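Local coordinates for protein phosphodiesterase (Trypanosoma brucei brucei, PDB 5H2Q) that is a member of the cyclic nucleotide phosphodiesterase family, with a mainly helical fold around a site holding a zinc and a magnesium ion, at residues L122-V127 and V236-G241. Residues are numbered along the deposited sequence; the frame is centred on the assembly and turned at random.
Sequences LITALV and VLMKAG
Met238 starts toward Thr124 and Ala125 with CG anti to its backbone N (chi1 -169°), then bends at both chi2 and chi3, which folds the terminal methyl against helix 115-127. On the other side Thr124 turns CG2 anti to its own N, presenting the methyl branch, while OG1 is hydrogen-bonded to the carbonyl O of Val120 one turn earlier. The β-branched threonine thus suits a buried position facing the thioether methyl: its polar end is satisfied within its own helix and its apolar end meets the methionine, with Thr124 CG2 3.7 Å from Met238 CE. The same CE lies 3.7 Å from the backbone N of Ala125, while SD stands 4.1 Å from Ala125 CA. Alanine, with only a methyl, is consistent with the thioether lying this close to the helix backbone. Ala125 and Met238 are also the nearest backbone pair, their CA atoms 6.9 Å apart, and the bent Met238 side chain supplies all the contact made from 236-241. Met195, Cys198 and Val199 of helix 185-200 pack on Thr124 as well, and Thr202 touches Met238. His128 and Asp129, just beyond Val127, and Asp242, just after Gly241, together with His92 bind the zinc ion, about 7 Å from the Met238 side chain. This is therefore a small apolar contact made by van der Waals touching, joining through a thioether two helices that lead into zinc ligands.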
ATOM      1  N   LEU A 122       1.776  -9.531  -0.278  1.00 11.39           N
ATOM      2  CA  LEU A 122       1.152  -9.183   1.006  1.00 11.41           C
ATOM      3  C   LEU A 122       2.183  -8.653   1.989  1.00 13.32           C
ATOM      4  O   LEU A 122       1.935  -7.659   2.678  1.00 13.95           O
ATOM      5  CB  LEU A 122       0.399 -10.390   1.557  1.00 11.62           C
ATOM      6  CG  LEU A 122      -0.778 -10.844   0.671  1.00 14.70           C
ATOM      7  CD1 LEU A 122      -1.337 -12.152   1.160  1.00 14.59           C
ATOM      8  CD2 LEU A 122      -1.886  -9.774   0.615  1.00 14.09           C
ATOM      9  N   ILE A 123       3.384  -9.258   1.977  1.00 10.21           N
ATOM     10  CA  ILE A 123       4.503  -8.781   2.793  1.00  9.92           C
ATOM     11  C   ILE A 123       4.904  -7.384   2.328  1.00 12.91           C
ATOM     12  O   ILE A 123       5.068  -6.485   3.143  1.00 12.15           O
ATOM     13  CB  ILE A 123       5.698  -9.766   2.710  1.00 12.00           C
ATOM     14  CG1 ILE A 123       5.398 -11.108   3.477  1.00 11.95           C
ATOM     15  CG2 ILE A 123       6.994  -9.078   3.175  1.00 13.72           C
ATOM     16  CD1 ILE A 123       4.961 -10.945   4.985  1.00 14.72           C
ATOM     17  N   THR A 124       5.047  -7.190   0.993  1.00 10.38           N
ATOM     18  CA  THR A 124       5.445  -5.906   0.398  1.00  9.75           C
ATOM     19  C   THR A 124       4.497  -4.765   0.762  1.00 11.05           C
ATOM     20  O   THR A 124       4.950  -3.651   1.043  1.00 11.64           O
ATOM     21  CB  THR A 124       5.621  -6.062  -1.118  1.00 13.39           C
ATOM     22  OG1 THR A 124       6.633  -7.050  -1.353  1.00 14.21           O
ATOM     23  CG2 THR A 124       6.072  -4.758  -1.772  1.00 15.20           C
ATOM     24  N   ALA A 125       3.192  -5.059   0.838  1.00 10.16           N
ATOM     25  CA  ALA A 125       2.205  -4.055   1.219  1.00 11.13           C
ATOM     26  C   ALA A 125       2.583  -3.461   2.580  1.00 12.25           C
ATOM     27  O   ALA A 125       2.438  -2.267   2.764  1.00 12.19           O
ATOM     28  CB  ALA A 125       0.819  -4.668   1.287  1.00 10.84           C
ATOM     29  N   LEU A 126       3.123  -4.281   3.506  1.00 10.57           N
ATOM     30  CA  LEU A 126       3.471  -3.792   4.846  1.00 10.95           C
ATOM     31  C   LEU A 126       4.733  -2.942   4.908  1.00 16.05           C
ATOM     32  O   LEU A 126       4.890  -2.173   5.859  1.00 16.58           O
ATOM     33  CB  LEU A 126       3.551  -4.951   5.849  1.00  9.91           C
ATOM     34  CG  LEU A 126       2.262  -5.761   6.032  1.00 13.28           C
ATOM     35  CD1 LEU A 126       2.515  -6.985   6.945  1.00 14.51           C
ATOM     36  CD2 LEU A 126       1.133  -4.884   6.626  1.00 17.13           C
ATOM     37  N   VAL A 127       5.653  -3.096   3.952  1.00 12.14           N
ATOM     38  CA  VAL A 127       6.914  -2.328   3.963  1.00 11.80           C
ATOM     39  C   VAL A 127       6.871  -1.129   3.014  1.00 13.94           C
ATOM     40  O   VAL A 127       7.801  -0.332   3.027  1.00 13.91           O
ATOM     41  CB  VAL A 127       8.142  -3.214   3.569  1.00 14.19           C
ATOM     42  CG1 VAL A 127       8.253  -4.440   4.455  1.00 15.14           C
ATOM     43  CG2 VAL A 127       8.075  -3.635   2.088  1.00 13.85           C
ATOM     44  N   VAL A 236       1.347  -3.718 -10.775  1.00 15.67           N
ATOM     45  CA  VAL A 236      -0.016  -3.223 -10.970  1.00 15.50           C
ATOM     46  C   VAL A 236      -0.918  -3.496  -9.761  1.00 15.26           C
ATOM     47  O   VAL A 236      -1.719  -2.633  -9.382  1.00 14.23           O
ATOM     48  CB  VAL A 236      -0.577  -3.780 -12.303  1.00 22.03           C
ATOM     49  CG1 VAL A 236      -2.106  -3.774 -12.342  1.00 23.11           C
ATOM     50  CG2 VAL A 236       0.018  -2.988 -13.457  1.00 22.50           C
ATOM     51  N   LEU A 237      -0.747  -4.650  -9.092  1.00 13.19           N
ATOM     52  CA  LEU A 237      -1.554  -4.910  -7.911  1.00 13.63           C
ATOM     53  C   LEU A 237      -1.115  -4.063  -6.707  1.00 14.74           C
ATOM     54  O   LEU A 237      -1.957  -3.631  -5.935  1.00 15.45           O
ATOM     55  CB  LEU A 237      -1.513  -6.399  -7.541  1.00 14.38           C
ATOM     56  CG  LEU A 237      -2.438  -7.279  -8.321  1.00 19.76           C
ATOM     57  CD1 LEU A 237      -2.246  -8.691  -7.876  1.00 22.64           C
ATOM     58  CD2 LEU A 237      -3.909  -6.877  -8.116  1.00 22.93           C
ATOM     59  N   MET A 238       0.194  -3.854  -6.538  1.00 13.18           N
ATOM     60  CA  MET A 238       0.715  -2.975  -5.475  1.00 12.51           C
ATOM     61  C   MET A 238       0.175  -1.562  -5.729  1.00 15.13           C
ATOM     62  O   MET A 238      -0.355  -0.906  -4.824  1.00 13.84           O
ATOM     63  CB  MET A 238       2.258  -2.984  -5.535  1.00 13.89           C
ATOM     64  CG  MET A 238       2.959  -2.339  -4.338  1.00 16.40           C
ATOM     65  SD  MET A 238       2.458  -2.860  -2.659  1.00 18.07           S
ATOM     66  CE  MET A 238       2.545  -4.638  -2.769  1.00 16.60           C
ATOM     67  N   LYS A 239       0.289  -1.093  -6.984  1.00 14.41           N
ATOM     68  CA  LYS A 239      -0.252   0.218  -7.337  1.00 14.13           C
ATOM     69  C   LYS A 239      -1.758   0.292  -7.060  1.00 16.06           C
ATOM     70  O   LYS A 239      -2.217   1.293  -6.531  1.00 15.15           O
ATOM     71  CB  LYS A 239       0.013   0.491  -8.817  1.00 15.60           C
ATOM     72  CG  LYS A 239       1.434   0.944  -9.064  1.00 14.67           C
ATOM     73  CD  LYS A 239       1.650   1.303 -10.557  1.00 18.50           C
ATOM     74  CE  LYS A 239       0.787   2.450 -11.069  1.00 17.58           C
ATOM     75  NZ  LYS A 239       0.739   3.614 -10.136  1.00 16.89           N
ATOM     76  N   ALA A 240      -2.539  -0.767  -7.426  1.00 14.10           N
ATOM     77  CA  ALA A 240      -3.979  -0.829  -7.199  1.00 14.35           C
ATOM     78  C   ALA A 240      -4.329  -0.726  -5.725  1.00 16.41           C
ATOM     79  O   ALA A 240      -5.229   0.019  -5.363  1.00 15.63           O
ATOM     80  CB  ALA A 240      -4.571  -2.098  -7.812  1.00 15.24           C
ATOM     81  N   GLY A 241      -3.586  -1.419  -4.862  1.00 13.86           N
ATOM     82  CA  GLY A 241      -3.846  -1.283  -3.439  1.00 12.92           C
ATOM     83  C   GLY A 241      -3.577   0.131  -2.963  1.00 14.22           C
ATOM     84  O   GLY A 241      -4.359   0.691  -2.199  1.00 15.41           O
TER